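Local coordinates for CCHC-type domain-containing protein (PDB 7C45), which binds RNA through its zinc knuckles and probably trims guide RNA from the 3' end as a ribonuclease of the RNase D family, at residues A279-S282 and F283-E286; A130-W133 and K134-V138; G256-H259 and F260-A263; E242-R245 and A246-E249. One frame throughout, in Å; residues are numbered along the deposited sequence.

Overall arrangement
Contacts 1 and 3 are the zinc-binding turns of two CCHC knuckles, which lie on the same side of the chain's centre with their own centres about 23 Å apart and no touch between them. Contact 2, the C-terminal end of helix 124-136 in the exonuclease domain, is where the first knuckle is anchored: S137 OG meets G256 O at 2.5 Å and W133 O meets G256 N at 3.0 Å. Contact 4, the start of helix 245-251, packs L248 and E249 on the W133 ring, its centre about 10 Å from that of contact 2. Nearest atoms of the RNA lie about 4 to 6 Å from each contact, while D41, E43 and D191 bind calcium elsewhere.

Contact 1. Residues A279-S282 and F283-E286; sequences AKCS and FCGE. With ZN (zinc ion), chain D.
C281 and C284 supply two of the four zinc ligands, through C281 SG at 2.4 Å and C284 SG at 2.3 Å from the metal. H289 NE2 and C294 SG, further along the chain, complete the site of this CCHC zinc knuckle. The two cysteines reach the ion by different torsions: in C281 the sulfur stands opposite the backbone N (chi1 175°), whereas in C284 it sits between the N and the carbonyl carbon (chi1 71°).

The sulfur of C281 is also an acceptor for the turn beneath it. C284 N points at C281 SG over 3.6 Å in a fairly straight bond, and F283 N adds a weak one at 3.4 Å. Such N-H...S bonds would be expected to draw off part of the thiolate's charge.

Backbone bonds close the turn. C281 N donates to E286 O at 2.8 Å and 174°, and G285 N returns a weak bond to C281 O. The positive phi of G285 suits glycine and turns the chain back beside C281.

Van der Waals contact is slight: the K280 chain, bent at chi3 and chi4, runs close by the G285 carbonyl, CD 3.3 Å from G285 O, before its amine leads away. The F283 ring leaves the turn to rest on C294, K296 and K297. The whole unit lies in the loop that follows helix 272-275, at the surface, its centre about 32 Å from the centre of the chain.

Contact 2. Residues A130-W133 and K134-V138; sequences AIQW and KLRSV
The last turn of helix 124-136, in the exonuclease domain, brings Q132 and W133 against R136, S137 and V138. Q132 and R136 lie side by side and point the same way, with the amide and guanidinium planes 70° apart. R136 NH2 donates to Q132 OE1 at 2.8 Å, tilted from both planes and rather bent (139°). Q132 reaches it because its chain folds at chi2, while R136 bends at chi3. V138 CB sits over one face of the guanidinium, and V138 also packs on Q132, CB to CB at 3.9 Å.

S137, with positive phi, has left helical geometry, and S137 N bonds W133 O at 2.9 Å. Q132 O takes R136 N at 2.8 Å and, more weakly, V138 N, which folds the chain back over the helix end. R136 NH1 is held by G265 O of the first zinc knuckle, and R136 packs on an RNA sugar.

CG of W133 is trans to N (chi1 173°), which lays the ring beside the S137 backbone, CE3 3.5 Å from S137 C. V138 O lies at its edge, in plane. W133 NE1 bonds G253 O, and S137 OG bonds G256 O. One turn apart, I131 and L135 lie side by side, CG2 of I131 3.9 Å from CD1 of L135.

Contact 3. Residues G256-H259 and F260-A263; sequences GGCH and FCGA. With ZN (zinc ion), chain C.
C258 and C261 turn their sulfurs toward one zinc ion from the two ends of a Cys-x-x-Cys turn, with C258 SG 2.3 Å and C261 SG 2.4 Å from the metal. The two sulfurs stand 3.9 Å apart. In C258 the SG points away from N (chi1 174°); in C261 it is folded back over its own main chain (chi1 75°). H266 and C271 supply the other two ligands of this CCHC zinc knuckle.

F260 CB rests 3.8 Å from C258 SG, and the ring leads away to lie on C271 and K274. H259 points away from the 260-263 segment and packs on E268.

The backbone is pinned twice: C258 N donates to A263 O at 2.8 Å, and G262 N to C258 O at 2.7 Å. The backbone angles of G262 suit glycine, which has no CB to press on the carbonyl oxygen of C261.

The sulfurs also accept backbone N-H groups. C261 N gives a well-directed bond to C258 SG at 3.5 Å, F260 N a weak one, and A263 N a similarly straight bond to C261 SG at 3.4 Å. Together with the metal bonds they orient the sulfurs, and they would probably temper the negative charge of the two thiolates.

Contact 4. Residues E242-R245 and A246-E249; sequences EVNR and AWLE
A246 lies beside the N244 amide, its CB 3.3 Å from N244 OD1. At W247 the cap itself is met: W247 N donates to N244 OD1 at 2.9 Å and 157°, the N-H reaching the oxygen from above the amide plane, away from the lone-pair directions. N244 can reach down because its CG lies on the far side of CB from N (chi1 -175°), bringing OD1 to the backbone N-H of W247 in the first turn. The amide carbon comes to rest over one face of the W247 indole, N244 CG lying 4.0 Å above the plane and offset toward the rim. The other end of the amide is held as well, N244 ND2 bonding A236 O, which fixes how the group is turned.

N244 is thus the N-cap of helix 245-251, and this helix start sits against helices 124-136 and 212-226. W247 meets Y222 of helix 212-226 edge-to-face and also packs on L218 and Q221.

L248 comes next, its N bonding N244 O at 3.1 Å in the first regular helical bond. Its side chain crosses that of V243 at about a right angle, L248 CG lying 3.7 Å from V243 CG1, and both are buried; V243 continues onto Y222 and T129, L248 onto L218.

E249 N donates to R245 O at 2.8 Å in a nearly straight bond (170°), and E249 CG passes 3.1 Å from the same R245 O.

Contact 1. Residues A279-S282 and F283-E286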
loop_
_atom_site.group_PDB
_atom_site.type_symbol
_atom_site.label_atom_id
_atom_site.label_comp_id
_atom_site.label_asym_id
_atom_site.label_seq_id
_atom_site.Cartn_x
_atom_site.Cartn_y
_atom_site.Cartn_z
ATOM N N ALA A 279 31.041 1.463 -14.677
ATOM C CA ALA A 279 29.750 0.806 -14.820
ATOM C C ALA A 279 28.994 1.347 -16.031
ATOM O O ALA A 279 29.220 2.473 -16.486
ATOM C CB ALA A 279 28.917 0.987 -13.557
ATOM N N LYS A 280 28.090 0.525 -16.568
ATOM C CA LYS A 280 27.284 0.928 -17.709
ATOM C C LYS A 280 25.857 0.415 -17.547
ATOM O O LYS A 280 25.614 -0.594 -16.882
ATOM C CB LYS A 280 27.888 0.405 -19.024
ATOM C CG LYS A 280 29.398 0.622 -19.163
ATOM C CD LYS A 280 29.890 0.312 -20.564
ATOM C CE LYS A 280 29.382 -1.037 -21.027
ATOM N NZ LYS A 280 29.724 -2.110 -20.052
ATOM N N CYS A 281 24.915 1.109 -18.179
ATOM C CA CYS A 281 23.537 0.632 -18.213
ATOM C C CYS A 281 23.484 -0.747 -18.857
ATOM O O CYS A 281 23.995 -0.939 -19.961
ATOM C CB CYS A 281 22.658 1.598 -18.998
ATOM S SG CYS A 281 20.989 0.983 -19.182
ATOM N N SER A 282 22.884 -1.709 -18.163
ATOM C CA SER A 282 22.858 -3.075 -18.705
ATOM C C SER A 282 21.941 -3.203 -19.920
ATOM O O SER A 282 22.040 -4.189 -20.666
ATOM C CB SER A 282 22.447 -4.057 -17.621
ATOM O OG SER A 282 21.142 -3.834 -17.186
ATOM N N PHE A 283 21.061 -2.229 -20.141
ATOM C CA PHE A 283 20.205 -2.248 -21.328
ATOM C C PHE A 283 20.940 -1.653 -22.530
ATOM O O PHE A 283 21.276 -2.364 -23.475
ATOM C CB PHE A 283 18.890 -1.505 -21.051
ATOM C CG PHE A 283 17.865 -1.660 -22.146
ATOM C CD1 PHE A 283 17.081 -2.787 -22.222
ATOM C CD2 PHE A 283 17.749 -0.703 -23.139
ATOM C CE1 PHE A 283 16.143 -2.933 -23.227
ATOM C CE2 PHE A 283 16.835 -0.842 -24.150
ATOM C CZ PHE A 283 16.030 -1.962 -24.201
ATOM N N CYS A 284 21.184 -0.342 -22.519
ATOM C CA CYS A 284 21.723 0.347 -23.688
ATOM C C CYS A 284 23.233 0.462 -23.692
ATOM O O CYS A 284 23.802 0.909 -24.700
ATOM C CB CYS A 284 21.130 1.752 -23.785
ATOM S SG CYS A 284 21.768 2.863 -22.496
ATOM N N GLY A 285 23.884 0.135 -22.587
ATOM C CA GLY A 285 25.322 0.041 -22.541
ATOM C C GLY A 285 26.086 1.324 -22.293
ATOM O O GLY A 285 27.321 1.293 -22.310
ATOM N N GLU A 286 25.423 2.456 -22.073
ATOM C CA GLU A 286 26.193 3.677 -21.870
ATOM C C GLU A 286 26.422 3.936 -20.395
ATOM O O GLU A 286 25.716 3.424 -19.528
ATOM C CB GLU A 286 25.508 4.885 -22.487
ATOM C CG GLU A 286 24.521 4.464 -23.443
ATOM C CD GLU A 286 24.225 5.456 -24.522
ATOM O OE1 GLU A 286 24.514 6.648 -24.331
ATOM O OE2 GLU A 286 23.707 5.038 -25.570
HETATM ZN ZN ZN D . 20.355 2.749 -20.699
#

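Contact 2. Residues A130-W133 and K134-V138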
loop_
_atom_site.group_PDB
_atom_site.type_symbol
_atom_site.label_atom_id
_atom_site.label_comp_id
_atom_site.label_asym_id
_atom_site.label_seq_id
_atom_site.Cartn_x
_atom_site.Cartn_y
_atom_site.Cartn_z
ATOM N N ALA A 130 11.275 -1.335 5.090
ATOM C CA ALA A 130 12.086 -2.132 6.009
ATOM C C ALA A 130 13.208 -2.839 5.269
ATOM O O ALA A 130 14.314 -2.997 5.802
ATOM C CB ALA A 130 11.208 -3.153 6.739
ATOM N N ILE A 131 12.936 -3.249 4.036
ATOM C CA ILE A 131 13.968 -3.852 3.196
ATOM C C ILE A 131 15.058 -2.832 2.902
ATOM O O ILE A 131 16.253 -3.110 3.059
ATOM C CB ILE A 131 13.339 -4.405 1.906
ATOM C CG1 ILE A 131 12.451 -5.614 2.242
ATOM C CG2 ILE A 131 14.411 -4.769 0.857
ATOM C CD1 ILE A 131 11.599 -6.101 1.086
ATOM N N GLN A 132 14.661 -1.627 2.482
ATOM C CA GLN A 132 15.656 -0.581 2.240
ATOM C C GLN A 132 16.418 -0.223 3.500
ATOM O O GLN A 132 17.597 0.136 3.424
ATOM C CB GLN A 132 15.008 0.687 1.683
ATOM C CG GLN A 132 14.100 0.405 0.536
ATOM C CD GLN A 132 14.724 -0.514 -0.473
ATOM O OE1 GLN A 132 15.853 -0.297 -0.936
ATOM N NE2 GLN A 132 14.011 -1.552 -0.813
ATOM N N TRP A 133 15.757 -0.269 4.651
ATOM C CA TRP A 133 16.433 -0.002 5.909
ATOM C C TRP A 133 17.487 -1.063 6.197
ATOM O O TRP A 133 18.631 -0.734 6.528
ATOM C CB TRP A 133 15.413 0.058 7.048
ATOM C CG TRP A 133 16.050 0.164 8.387
ATOM C CD1 TRP A 133 16.217 -0.828 9.318
ATOM C CD2 TRP A 133 16.666 1.325 8.921
ATOM N NE1 TRP A 133 16.875 -0.329 10.418
ATOM C CE2 TRP A 133 17.163 0.983 10.196
ATOM C CE3 TRP A 133 16.827 2.621 8.454
ATOM C CZ2 TRP A 133 17.818 1.907 10.999
ATOM C CZ3 TRP A 133 17.465 3.526 9.252
ATOM C CH2 TRP A 133 17.969 3.166 10.505
ATOM N N LYS A 134 17.108 -2.345 6.120
ATOM C CA LYS A 134 18.050 -3.417 6.422
ATOM C C LYS A 134 19.255 -3.388 5.484
ATOM O O LYS A 134 20.386 -3.639 5.910
ATOM C CB LYS A 134 17.359 -4.779 6.332
ATOM C CG LYS A 134 18.284 -5.948 6.543
ATOM C CD LYS A 134 17.510 -7.216 6.768
ATOM C CE LYS A 134 18.447 -8.363 7.090
ATOM N NZ LYS A 134 18.907 -8.193 8.492
ATOM N N LEU A 135 19.032 -3.096 4.208
ATOM C CA LEU A 135 20.118 -3.109 3.237
ATOM C C LEU A 135 20.905 -1.800 3.195
ATOM O O LEU A 135 22.095 -1.826 2.893
ATOM C CB LEU A 135 19.582 -3.394 1.834
ATOM C CG LEU A 135 18.883 -4.733 1.642
ATOM C CD1 LEU A 135 18.278 -4.855 0.266
ATOM C CD2 LEU A 135 19.836 -5.865 1.917
ATOM N N ARG A 136 20.267 -0.652 3.448
ATOM C CA ARG A 136 20.881 0.634 3.133
ATOM C C ARG A 136 20.691 1.720 4.187
ATOM O O ARG A 136 21.213 2.827 3.996
ATOM C CB ARG A 136 20.339 1.175 1.801
ATOM C CG ARG A 136 20.402 0.230 0.641
ATOM C CD ARG A 136 19.327 0.580 -0.351
ATOM N NE ARG A 136 19.326 1.996 -0.630
ATOM C CZ ARG A 136 18.376 2.627 -1.312
ATOM N NH1 ARG A 136 18.479 3.930 -1.530
ATOM N NH2 ARG A 136 17.312 1.974 -1.762
ATOM N N SER A 137 19.991 1.449 5.286
ATOM C CA SER A 137 19.671 2.465 6.298
ATOM C C SER A 137 18.834 3.597 5.702
ATOM O O SER A 137 18.945 4.754 6.115
ATOM C CB SER A 137 20.930 3.031 6.967
ATOM O OG SER A 137 21.658 2.019 7.627
ATOM N N VAL A 138 17.998 3.253 4.733
ATOM C CA VAL A 138 17.059 4.170 4.114
ATOM C C VAL A 138 15.698 3.940 4.765
ATOM O O VAL A 138 15.232 2.794 4.841
ATOM C CB VAL A 138 16.999 3.945 2.597
ATOM C CG1 VAL A 138 15.744 4.570 1.999
ATOM C CG2 VAL A 138 18.266 4.500 1.924
#

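Contact 3. Residues G256-H259 and F260-A263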
loop_
_atom_site.group_PDB
_atom_site.type_symbol
_atom_site.label_atom_id
_atom_site.label_comp_id
_atom_site.label_asym_id
_atom_site.label_seq_id
_atom_site.Cartn_x
_atom_site.Cartn_y
_atom_site.Cartn_z
ATOM N N GLY A 256 21.494 -1.111 7.402
ATOM C CA GLY A 256 22.635 -1.586 6.652
ATOM C C GLY A 256 23.373 -0.482 5.926
ATOM O O GLY A 256 23.068 0.703 6.034
ATOM N N GLY A 257 24.404 -0.892 5.201
ATOM C CA GLY A 257 25.150 0.018 4.370
ATOM C C GLY A 257 25.972 -0.738 3.341
ATOM O O GLY A 257 25.890 -1.963 3.221
ATOM N N CYS A 258 26.762 0.015 2.592
ATOM C CA CYS A 258 27.489 -0.546 1.465
ATOM C C CYS A 258 28.673 -1.359 1.980
ATOM O O CYS A 258 29.540 -0.835 2.680
ATOM C CB CYS A 258 27.956 0.556 0.528
ATOM S SG CYS A 258 29.000 -0.061 -0.802
ATOM N N HIS A 259 28.698 -2.646 1.657
ATOM C CA HIS A 259 29.819 -3.471 2.105
ATOM C C HIS A 259 31.148 -3.041 1.496
ATOM O O HIS A 259 32.201 -3.388 2.045
ATOM C CB HIS A 259 29.573 -4.934 1.749
ATOM C CG HIS A 259 28.472 -5.568 2.530
ATOM N ND1 HIS A 259 28.114 -6.891 2.372
ATOM C CD2 HIS A 259 27.643 -5.065 3.472
ATOM C CE1 HIS A 259 27.109 -7.170 3.184
ATOM N NE2 HIS A 259 26.809 -6.083 3.867
ATOM N N PHE A 260 31.131 -2.338 0.366
ATOM C CA PHE A 260 32.386 -2.029 -0.318
ATOM C C PHE A 260 33.050 -0.777 0.245
ATOM O O PHE A 260 34.270 -0.756 0.449
ATOM C CB PHE A 260 32.167 -1.865 -1.826
ATOM C CG PHE A 260 33.457 -1.657 -2.605
ATOM C CD1 PHE A 260 34.221 -2.743 -3.027
ATOM C CD2 PHE A 260 33.917 -0.382 -2.881
ATOM C CE1 PHE A 260 35.378 -2.548 -3.709
ATOM C CE2 PHE A 260 35.070 -0.186 -3.579
ATOM C CZ PHE A 260 35.808 -1.275 -3.995
ATOM N N CYS A 261 32.271 0.281 0.471
ATOM C CA CYS A 261 32.811 1.543 0.945
ATOM C C CYS A 261 32.310 1.925 2.319
ATOM O O CYS A 261 32.815 2.891 2.884
ATOM C CB CYS A 261 32.482 2.691 -0.012
ATOM S SG CYS A 261 30.752 3.261 0.054
ATOM N N GLY A 262 31.315 1.227 2.857
ATOM C CA GLY A 262 30.849 1.497 4.195
ATOM C C GLY A 262 29.803 2.590 4.329
ATOM O O GLY A 262 29.300 2.798 5.440
ATOM N N ALA A 263 29.459 3.287 3.251
ATOM C CA ALA A 263 28.502 4.384 3.350
ATOM C C ALA A 263 27.085 3.851 3.482
ATOM O O ALA A 263 26.742 2.792 2.949
ATOM C CB ALA A 263 28.575 5.296 2.130
HETATM ZN ZN ZN C . 29.630 2.024 -1.617
#

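Contact 4. Residues E242-R245 and A246-E249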
loop_
_atom_site.group_PDB
_atom_site.type_symbol
_atom_site.label_atom_id
_atom_site.label_comp_id
_atom_site.label_asym_id
_atom_site.label_seq_id
_atom_site.Cartn_x
_atom_site.Cartn_y
_atom_site.Cartn_z
ATOM N N GLU A 242 8.350 9.232 5.541
ATOM C CA GLU A 242 9.365 8.355 6.113
ATOM C C GLU A 242 8.771 7.428 7.176
ATOM O O GLU A 242 7.624 7.566 7.609
ATOM C CB GLU A 242 10.544 9.149 6.693
ATOM C CG GLU A 242 10.235 10.073 7.809
ATOM C CD GLU A 242 11.440 10.953 8.134
ATOM O OE1 GLU A 242 12.478 10.411 8.558
ATOM O OE2 GLU A 242 11.348 12.180 7.931
ATOM N N VAL A 243 9.565 6.426 7.547
ATOM C CA VAL A 243 9.252 5.517 8.636
ATOM C C VAL A 243 10.220 5.832 9.760
ATOM O O VAL A 243 11.437 5.866 9.544
ATOM C CB VAL A 243 9.365 4.042 8.204
ATOM C CG1 VAL A 243 9.225 3.136 9.399
ATOM C CG2 VAL A 243 8.314 3.719 7.145
ATOM N N ASN A 244 9.668 6.110 10.931
ATOM C CA ASN A 244 10.395 6.352 12.168
ATOM C C ASN A 244 11.612 5.431 12.293
ATOM O O ASN A 244 11.468 4.212 12.280
ATOM C CB ASN A 244 9.389 6.115 13.310
ATOM C CG ASN A 244 9.926 6.436 14.638
ATOM O OD1 ASN A 244 10.916 5.874 15.048
ATOM N ND2 ASN A 244 9.266 7.355 15.349
ATOM N N ARG A 245 12.831 6.010 12.363
ATOM C CA ARG A 245 14.039 5.180 12.475
ATOM C C ARG A 245 14.076 4.385 13.771
ATOM O O ARG A 245 14.546 3.241 13.786
ATOM C CB ARG A 245 15.312 6.028 12.365
ATOM C CG ARG A 245 15.479 6.712 11.047
ATOM C CD ARG A 245 16.897 7.242 10.879
ATOM N NE ARG A 245 17.037 7.876 9.584
ATOM C CZ ARG A 245 16.578 9.092 9.308
ATOM N NH1 ARG A 245 16.733 9.604 8.093
ATOM N NH2 ARG A 245 15.970 9.806 10.245
ATOM N N ALA A 246 13.607 4.968 14.878
ATOM C CA ALA A 246 13.634 4.222 16.129
ATOM C C ALA A 246 12.769 2.964 16.044
ATOM O O ALA A 246 13.153 1.907 16.551
ATOM C CB ALA A 246 13.189 5.110 17.289
ATOM N N TRP A 247 11.597 3.055 15.406
ATOM C CA TRP A 247 10.784 1.848 15.246
ATOM C C TRP A 247 11.472 0.838 14.331
ATOM O O TRP A 247 11.395 -0.368 14.570
ATOM C CB TRP A 247 9.399 2.194 14.711
ATOM C CG TRP A 247 8.548 2.865 15.726
ATOM C CD1 TRP A 247 8.911 3.250 16.992
ATOM C CD2 TRP A 247 7.173 3.199 15.582
ATOM N NE1 TRP A 247 7.841 3.836 17.626
ATOM C CE2 TRP A 247 6.768 3.811 16.787
ATOM C CE3 TRP A 247 6.254 3.054 14.550
ATOM C CZ2 TRP A 247 5.467 4.271 16.979
ATOM C CZ3 TRP A 247 4.968 3.523 14.746
ATOM C CH2 TRP A 247 4.591 4.129 15.945
ATOM N N LEU A 248 12.137 1.304 13.278
ATOM C CA LEU A 248 12.883 0.390 12.413
ATOM C C LEU A 248 13.973 -0.324 13.202
ATOM O O LEU A 248 14.131 -1.551 13.104
ATOM C CB LEU A 248 13.482 1.160 11.238
ATOM C CG LEU A 248 12.478 1.534 10.135
ATOM C CD1 LEU A 248 13.030 2.556 9.178
ATOM C CD2 LEU A 248 12.047 0.320 9.359
ATOM N N GLU A 249 14.737 0.438 13.988
ATOM C CA GLU A 249 15.774 -0.176 14.815
ATOM C C GLU A 249 15.180 -1.241 15.729
ATOM O O GLU A 249 15.766 -2.316 15.900
ATOM C CB GLU A 249 16.513 0.887 15.639
ATOM C CG GLU A 249 17.222 1.971 14.825
ATOM C CD GLU A 249 18.720 1.709 14.625
ATOM O OE1 GLU A 249 19.143 0.542 14.772
ATOM O OE2 GLU A 249 19.455 2.672 14.308
#